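Local coordinates for protein NADPH-flavin oxidoreductase (PDB 2H0U) that binds flavin mononucleotide and probably uses it to pass electrons from NAD(P)H to flavins or nitro compounds, as in other nitroreductase-family enzymes, at residues Q12-K17 and Q199-K204; W49-L54 and V81-R86. All blocks are in the same frame, centred on the assembly; numbering follows the deposited sequence.

Contact 1 of 2, residues Q12-K17 and Q199-K204; sequences QRFAAK and QEITPK. With FMN (flavin mononucleotide), chain B.
F14 packs its ring against I201 and T202, and this is the main apolar part of the contact. CA of I201 stands over the ring centre, 3.9 Å from the F14 centroid, in a CH-pi contact. The same face meets T202 N nearer the rim, and I201 CG2 touches F14 CD2. A chi1 of 77° puts F14 CG between the backbone N and the carbonyl carbon, near T202 N.

The polar links run through K204, FMN and one water. K204 NZ donates to R13 O at 2.8 Å, in the carbonyl plane, and also to FMN O3P. R13 NH2 lies 3.6 Å from K204 NZ. The phosphate bonded to both probably offsets these like charges. R13 NH1 gives FMN O1P a fairly straight bond of 2.8 Å, with O1P in the guanidinium plane. R13 NH2 bonds FMN O3P at 3.0 Å. A15 N reaches the third terminal phosphate oxygen, O2P, at 2.9 Å. One water donates to A15 O and is hydrogen-bonded to T202 OG1.

At the other end of the cofactor, K17 NZ donates to FMN O2 at 3.1 Å. R206 also bonds the FMN, and P41 of the second subunit packs on R13. The two loops contribute much of the basic phosphate site of a nitroreductase-family FMN pocket, with K17 at the flavin ring.

Contact 2 of 2, residues W49-L54 and V81-R86; sequences WKMLLL and VIYLAR
K50 and L84 form a hydrogen-bonded pair between segments 49-54 and 81-86, which run antiparallel with axes within 4.6 Å. L84 N donates to K50 O at 2.8 Å. K50 N returns a bond to L84 O at 3.0 Å, from well above the carbonyl plane. L52 and I82 form the next such pair; L52 N to I82 O and I82 N to L52 O are both 2.8 Å. Between them M51 and Y83 form a non-hydrogen-bonded pair.

Both segments lie in the antiparallel sheet of the nitroreductase fold, the second on strand 79-86. Strand 49-54 is one of its two edge strands within this chain, and a parallel strand of the second subunit continues the sheet.

On one face, M51 and Y83 lie side by side, pointing the same way. M51 CG is anti to the carbonyl carbon (chi1 -69°), near Y83 CD1. SE of this selenomethionine is 3.8 Å from Y83 CE1, an oblique Met-aromatic contact. On the other face, L52 CD1 meets L84 CD1 at 3.9 Å. K50 extends away to a salt bridge with E214 of the second subunit. A water donates to W49 O, where one strand begins, and accepts from R86 NE, where the other ends.

Contact 2 is buried in the sheet, whereas contact 1 joins two loops and is only partly buried. Their centres are about 24 Å apart and they do not touch, but contact 2 is nested in the chain segment that contact 1 closes. Main-chain pairing and apolar side chains hold contact 2. In contact 1 basic side chains gather on a phosphate, beside a single packed aromatic ring. Helix 131-155 touches both, through R13 in contact 1 and through W49, M51 and Y83 in contact 2. Both also meet the second subunit: contact 1 by packing, contact 2 by strand pairing and a salt bridge as well.

Contact 1 of 2, residues Q12-K17 and Q199-K204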
loop_
_atom_site.group_PDB
_atom_site.type_symbol
_atom_site.label_atom_id
_atom_site.label_comp_id
_atom_site.label_asym_id
_atom_site.label_seq_id
_atom_site.Cartn_x
_atom_site.Cartn_y
_atom_site.Cartn_z
ATOM N N GLN A 12 6.683 -14.952 8.854
ATOM C CA GLN A 12 7.708 -15.262 7.851
ATOM C C GLN A 12 8.133 -14.032 7.042
ATOM O O GLN A 12 9.310 -13.861 6.740
ATOM C CB GLN A 12 7.231 -16.390 6.928
ATOM C CG GLN A 12 8.236 -16.835 5.870
ATOM C CD GLN A 12 7.736 -18.004 5.010
ATOM O OE1 GLN A 12 6.986 -18.856 5.490
ATOM N NE2 GLN A 12 8.184 -18.067 3.745
ATOM N N ARG A 13 7.166 -13.198 6.666
ATOM C CA ARG A 13 7.447 -11.960 5.942
ATOM C C ARG A 13 8.001 -10.982 6.988
ATOM O O ARG A 13 7.288 -10.597 7.897
ATOM C CB ARG A 13 6.134 -11.402 5.333
ATOM C CG ARG A 13 6.306 -10.442 4.092
ATOM C CD ARG A 13 6.838 -9.018 4.449
ATOM N NE ARG A 13 6.256 -8.544 5.708
ATOM C CZ ARG A 13 6.839 -7.715 6.568
ATOM N NH1 ARG A 13 8.023 -7.189 6.286
ATOM N NH2 ARG A 13 6.232 -7.440 7.721
ATOM N N PHE A 14 9.272 -10.605 6.877
ATOM C CA PHE A 14 9.837 -9.620 7.783
ATOM C C PHE A 14 10.806 -8.781 6.973
ATOM O O PHE A 14 11.112 -9.105 5.832
ATOM C CB PHE A 14 10.566 -10.290 8.967
ATOM C CG PHE A 14 11.926 -10.839 8.612
ATOM C CD1 PHE A 14 13.102 -10.200 9.044
ATOM C CD2 PHE A 14 12.035 -12.028 7.860
ATOM C CE1 PHE A 14 14.356 -10.744 8.723
ATOM C CE2 PHE A 14 13.282 -12.537 7.506
ATOM C CZ PHE A 14 14.435 -11.915 7.937
ATOM N N ALA A 15 11.282 -7.695 7.561
ATOM C CA ALA A 15 12.182 -6.814 6.838
ATOM C C ALA A 15 13.599 -7.395 6.907
ATOM O O ALA A 15 14.370 -7.170 7.881
ATOM C CB ALA A 15 12.116 -5.376 7.396
ATOM N N ALA A 16 13.936 -8.184 5.882
ATOM C CA ALA A 16 15.240 -8.836 5.846
ATOM C C ALA A 16 16.327 -7.830 5.507
ATOM O O ALA A 16 16.278 -7.157 4.466
ATOM C CB ALA A 16 15.225 -10.007 4.836
ATOM N N LYS A 17 17.322 -7.725 6.386
ATOM C CA LYS A 17 18.436 -6.776 6.175
ATOM C C LYS A 17 19.740 -7.438 5.737
ATOM O O LYS A 17 20.657 -6.742 5.257
ATOM C CB LYS A 17 18.740 -5.955 7.444
ATOM C CG LYS A 17 17.620 -5.042 8.022
ATOM C CD LYS A 17 16.501 -4.654 7.052
ATOM C CE LYS A 17 15.335 -4.018 7.836
ATOM N NZ LYS A 17 15.751 -3.032 8.919
ATOM N N GLN A 199 19.974 -14.397 7.836
ATOM C CA GLN A 199 19.837 -14.097 9.258
ATOM C C GLN A 199 18.556 -14.752 9.735
ATOM O O GLN A 199 17.747 -15.198 8.904
ATOM C CB GLN A 199 19.744 -12.589 9.504
ATOM C CG GLN A 199 18.611 -11.916 8.785
ATOM C CD GLN A 199 18.528 -10.429 9.080
ATOM O OE1 GLN A 199 19.164 -9.897 10.018
ATOM N NE2 GLN A 199 17.792 -9.750 8.259
ATOM N N GLU A 200 18.359 -14.798 11.051
ATOM C CA GLU A 200 17.100 -15.334 11.586
ATOM C C GLU A 200 15.952 -14.371 11.274
ATOM O O GLU A 200 16.170 -13.160 11.078
ATOM C CB GLU A 200 17.194 -15.605 13.094
ATOM C CG GLU A 200 18.183 -16.713 13.478
ATOM C CD GLU A 200 17.751 -18.104 13.028
ATOM O OE1 GLU A 200 16.592 -18.505 13.261
ATOM O OE2 GLU A 200 18.588 -18.821 12.443
ATOM N N ILE A 201 14.737 -14.910 11.213
ATOM C CA ILE A 201 13.539 -14.069 11.085
ATOM C C ILE A 201 13.384 -13.185 12.322
ATOM O O ILE A 201 13.346 -13.678 13.438
ATOM C CB ILE A 201 12.288 -14.977 10.819
ATOM C CG1 ILE A 201 12.492 -15.745 9.517
ATOM C CG2 ILE A 201 10.946 -14.163 10.836
ATOM C CD1 ILE A 201 11.567 -16.909 9.343
ATOM N N THR A 202 13.308 -11.868 12.125
ATOM C CA THR A 202 13.205 -10.912 13.241
ATOM C C THR A 202 11.811 -11.058 13.850
ATOM O O THR A 202 10.831 -10.882 13.121
ATOM C CB THR A 202 13.377 -9.467 12.698
ATOM O OG1 THR A 202 14.612 -9.396 11.975
ATOM C CG2 THR A 202 13.383 -8.394 13.835
ATOM N N PRO A 203 11.718 -11.345 15.173
ATOM C CA PRO A 203 10.368 -11.471 15.762
ATOM C C PRO A 203 9.571 -10.150 15.642
ATOM O O PRO A 203 10.146 -9.060 15.718
ATOM C CB PRO A 203 10.624 -11.809 17.235
ATOM C CG PRO A 203 12.087 -12.087 17.388
ATOM C CD PRO A 203 12.804 -11.532 16.168
ATOM N N LYS A 204 8.265 -10.250 15.465
ATOM C CA LYS A 204 7.416 -9.074 15.305
ATOM C C LYS A 204 7.287 -8.330 16.622
ATOM O O LYS A 204 7.146 -8.959 17.681
ATOM C CB LYS A 204 6.023 -9.497 14.834
ATOM C CG LYS A 204 5.996 -9.953 13.425
ATOM C CD LYS A 204 5.826 -8.747 12.476
ATOM C CE LYS A 204 5.811 -9.181 10.984
ATOM N NZ LYS A 204 7.217 -9.536 10.484
HETATM N N1 FMN B . 14.085 -0.703 6.589
HETATM C C2 FMN B . 15.360 -0.226 6.320
HETATM O O2 FMN B . 16.314 -0.733 6.896
HETATM N N3 FMN B . 15.565 0.825 5.464
HETATM C C4 FMN B . 14.492 1.436 4.866
HETATM O O4 FMN B . 14.686 2.275 3.991
HETATM C C4A FMN B . 13.191 0.976 5.168
HETATM N N5 FMN B . 12.103 1.576 4.584
HETATM C C5A FMN B . 10.824 1.081 4.780
HETATM C C6 FMN B . 9.761 1.731 4.120
HETATM C C7 FMN B . 8.465 1.233 4.329
HETATM C C7M FMN B . 7.398 1.658 3.361
HETATM C C8 FMN B . 8.215 0.154 5.199
HETATM C C8M FMN B . 6.846 -0.540 5.169
HETATM C C9 FMN B . 9.278 -0.465 5.838
HETATM C C9A FMN B . 10.591 0.012 5.645
HETATM N N10 FMN B . 11.679 -0.582 6.299
HETATM C C10 FMN B . 12.985 -0.110 6.020
HETATM C "C1'" FMN B . 11.519 -1.732 7.249
HETATM C "C2'" FMN B . 10.750 -1.346 8.521
HETATM O "O2'" FMN B . 11.679 -0.904 9.481
HETATM C "C3'" FMN B . 10.024 -2.608 9.003
HETATM O "O3'" FMN B . 9.074 -3.016 8.038
HETATM C "C4'" FMN B . 9.246 -2.457 10.305
HETATM O "O4'" FMN B . 10.179 -2.212 11.344
HETATM C "C5'" FMN B . 8.371 -3.671 10.674
HETATM O "O5'" FMN B . 9.251 -4.802 10.796
HETATM P P FMN B . 9.007 -6.099 9.888
HETATM O O1P FMN B . 8.944 -5.607 8.465
HETATM O O2P FMN B . 10.213 -7.008 10.113
HETATM O O3P FMN B . 7.728 -6.788 10.287
HETATM O O HOH W 1 14.687 -7.049 10.506
#

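Contact 2 of 2, residues W49-L54 and V81-R86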
loop_
_atom_site.group_PDB
_atom_site.type_symbol
_atom_site.label_atom_id
_atom_site.label_comp_id
_atom_site.label_asym_id
_atom_site.label_seq_id
_atom_site.Cartn_x
_atom_site.Cartn_y
_atom_site.Cartn_z
ATOM N N TRP A 49 1.555 3.675 -12.569
ATOM C CA TRP A 49 2.836 3.190 -12.068
ATOM C C TRP A 49 3.766 2.642 -13.144
ATOM O O TRP A 49 3.352 2.342 -14.258
ATOM C CB TRP A 49 2.638 2.153 -10.960
ATOM C CG TRP A 49 1.756 0.983 -11.294
ATOM C CD1 TRP A 49 1.805 0.200 -12.425
ATOM C CD2 TRP A 49 0.725 0.438 -10.463
ATOM N NE1 TRP A 49 0.844 -0.789 -12.349
ATOM C CE2 TRP A 49 0.157 -0.654 -11.163
ATOM C CE3 TRP A 49 0.215 0.781 -9.195
ATOM C CZ2 TRP A 49 -0.849 -1.451 -10.616
ATOM C CZ3 TRP A 49 -0.836 0.002 -8.652
ATOM C CH2 TRP A 49 -1.342 -1.114 -9.366
ATOM N N LYS A 50 5.041 2.511 -12.787
ATOM C CA LYS A 50 5.967 1.748 -13.611
ATOM C C LYS A 50 7.089 1.303 -12.695
ATOM O O LYS A 50 7.606 2.116 -11.916
ATOM C CB LYS A 50 6.555 2.606 -14.746
ATOM C CG LYS A 50 7.547 1.791 -15.614
ATOM C CD LYS A 50 7.886 2.526 -16.909
ATOM C CE LYS A 50 8.878 1.658 -17.718
ATOM N NZ LYS A 50 9.139 2.186 -19.098
HETATM N N MSE A 51 7.459 0.030 -12.795
HETATM C CA MSE A 51 8.544 -0.525 -11.965
HETATM C C MSE A 51 9.869 -0.599 -12.721
HETATM O O MSE A 51 9.879 -1.022 -13.888
HETATM C CB MSE A 51 8.160 -1.956 -11.567
HETATM C CG MSE A 51 6.971 -1.979 -10.589
HETATM SE SE MSE A 51 6.474 -3.788 -10.078
HETATM C CE MSE A 51 5.750 -4.350 -11.786
ATOM N N LEU A 52 10.985 -0.335 -12.033
ATOM C CA LEU A 52 12.301 -0.504 -12.609
ATOM C C LEU A 52 13.083 -1.522 -11.806
ATOM O O LEU A 52 13.129 -1.427 -10.575
ATOM C CB LEU A 52 13.105 0.837 -12.642
ATOM C CG LEU A 52 12.416 2.094 -13.190
ATOM C CD1 LEU A 52 13.232 3.364 -12.964
ATOM C CD2 LEU A 52 12.068 1.938 -14.693
ATOM N N LEU A 53 13.688 -2.491 -12.499
ATOM C CA LEU A 53 14.666 -3.377 -11.853
ATOM C C LEU A 53 16.075 -2.784 -11.990
ATOM O O LEU A 53 16.589 -2.619 -13.112
ATOM C CB LEU A 53 14.646 -4.783 -12.447
ATOM C CG LEU A 53 15.657 -5.774 -11.820
ATOM C CD1 LEU A 53 15.230 -6.163 -10.385
ATOM C CD2 LEU A 53 15.842 -7.023 -12.679
ATOM N N LEU A 54 16.677 -2.458 -10.853
ATOM C CA LEU A 54 18.027 -1.927 -10.869
ATOM C C LEU A 54 18.957 -3.126 -10.892
ATOM O O LEU A 54 19.215 -3.732 -9.866
ATOM C CB LEU A 54 18.287 -0.968 -9.702
ATOM C CG LEU A 54 19.589 -0.137 -9.812
ATOM C CD1 LEU A 54 19.709 0.608 -11.148
ATOM C CD2 LEU A 54 19.705 0.853 -8.675
ATOM N N VAL A 81 14.052 -3.232 -6.708
ATOM C CA VAL A 81 12.968 -2.614 -7.513
ATOM C C VAL A 81 12.752 -1.157 -7.097
ATOM O O VAL A 81 12.689 -0.859 -5.920
ATOM C CB VAL A 81 11.638 -3.447 -7.448
ATOM C CG1 VAL A 81 10.475 -2.765 -8.187
ATOM C CG2 VAL A 81 11.885 -4.874 -8.004
ATOM N N ILE A 82 12.674 -0.253 -8.082
ATOM C CA ILE A 82 12.301 1.129 -7.814
ATOM C C ILE A 82 10.905 1.305 -8.389
ATOM O O ILE A 82 10.690 1.151 -9.631
ATOM C CB ILE A 82 13.274 2.133 -8.471
ATOM C CG1 ILE A 82 14.707 1.892 -7.918
ATOM C CG2 ILE A 82 12.777 3.589 -8.231
ATOM C CD1 ILE A 82 15.894 2.656 -8.687
ATOM N N TYR A 83 9.958 1.597 -7.498
ATOM C CA TYR A 83 8.555 1.804 -7.899
ATOM C C TYR A 83 8.353 3.266 -8.252
ATOM O O TYR A 83 8.605 4.129 -7.424
ATOM C CB TYR A 83 7.597 1.434 -6.755
ATOM C CG TYR A 83 7.712 -0.032 -6.392
ATOM C CD1 TYR A 83 6.796 -0.974 -6.919
ATOM C CD2 TYR A 83 8.708 -0.466 -5.512
ATOM C CE1 TYR A 83 6.908 -2.345 -6.612
ATOM C CE2 TYR A 83 8.818 -1.858 -5.161
ATOM C CZ TYR A 83 7.914 -2.758 -5.707
ATOM O OH TYR A 83 8.020 -4.094 -5.395
ATOM N N LEU A 84 7.945 3.526 -9.490
ATOM C CA LEU A 84 7.575 4.878 -9.924
ATOM C C LEU A 84 6.058 5.010 -9.933
ATOM O O LEU A 84 5.329 4.031 -10.172
ATOM C CB LEU A 84 8.114 5.190 -11.325
ATOM C CG LEU A 84 9.580 4.846 -11.677
ATOM C CD1 LEU A 84 9.765 5.172 -13.186
ATOM C CD2 LEU A 84 10.579 5.576 -10.738
ATOM N N ALA A 85 5.601 6.220 -9.628
ATOM C CA ALA A 85 4.189 6.592 -9.655
ATOM C C ALA A 85 4.030 7.769 -10.632
ATOM O O ALA A 85 4.947 8.620 -10.783
ATOM C CB ALA A 85 3.733 6.970 -8.274
ATOM N N ARG A 86 2.942 7.754 -11.394
ATOM C CA ARG A 86 2.734 8.826 -12.359
ATOM C C ARG A 86 2.249 10.126 -11.707
ATOM O O ARG A 86 1.511 10.122 -10.705
ATOM C CB ARG A 86 1.734 8.377 -13.422
ATOM C CG ARG A 86 2.336 7.421 -14.437
ATOM C CD ARG A 86 1.338 7.087 -15.523
ATOM N NE ARG A 86 1.888 6.097 -16.454
ATOM C CZ ARG A 86 2.580 6.397 -17.547
ATOM N NH1 ARG A 86 2.850 7.663 -17.837
ATOM N NH2 ARG A 86 3.032 5.413 -18.335
HETATM O O HOH W 2 1.449 3.349 -15.949
#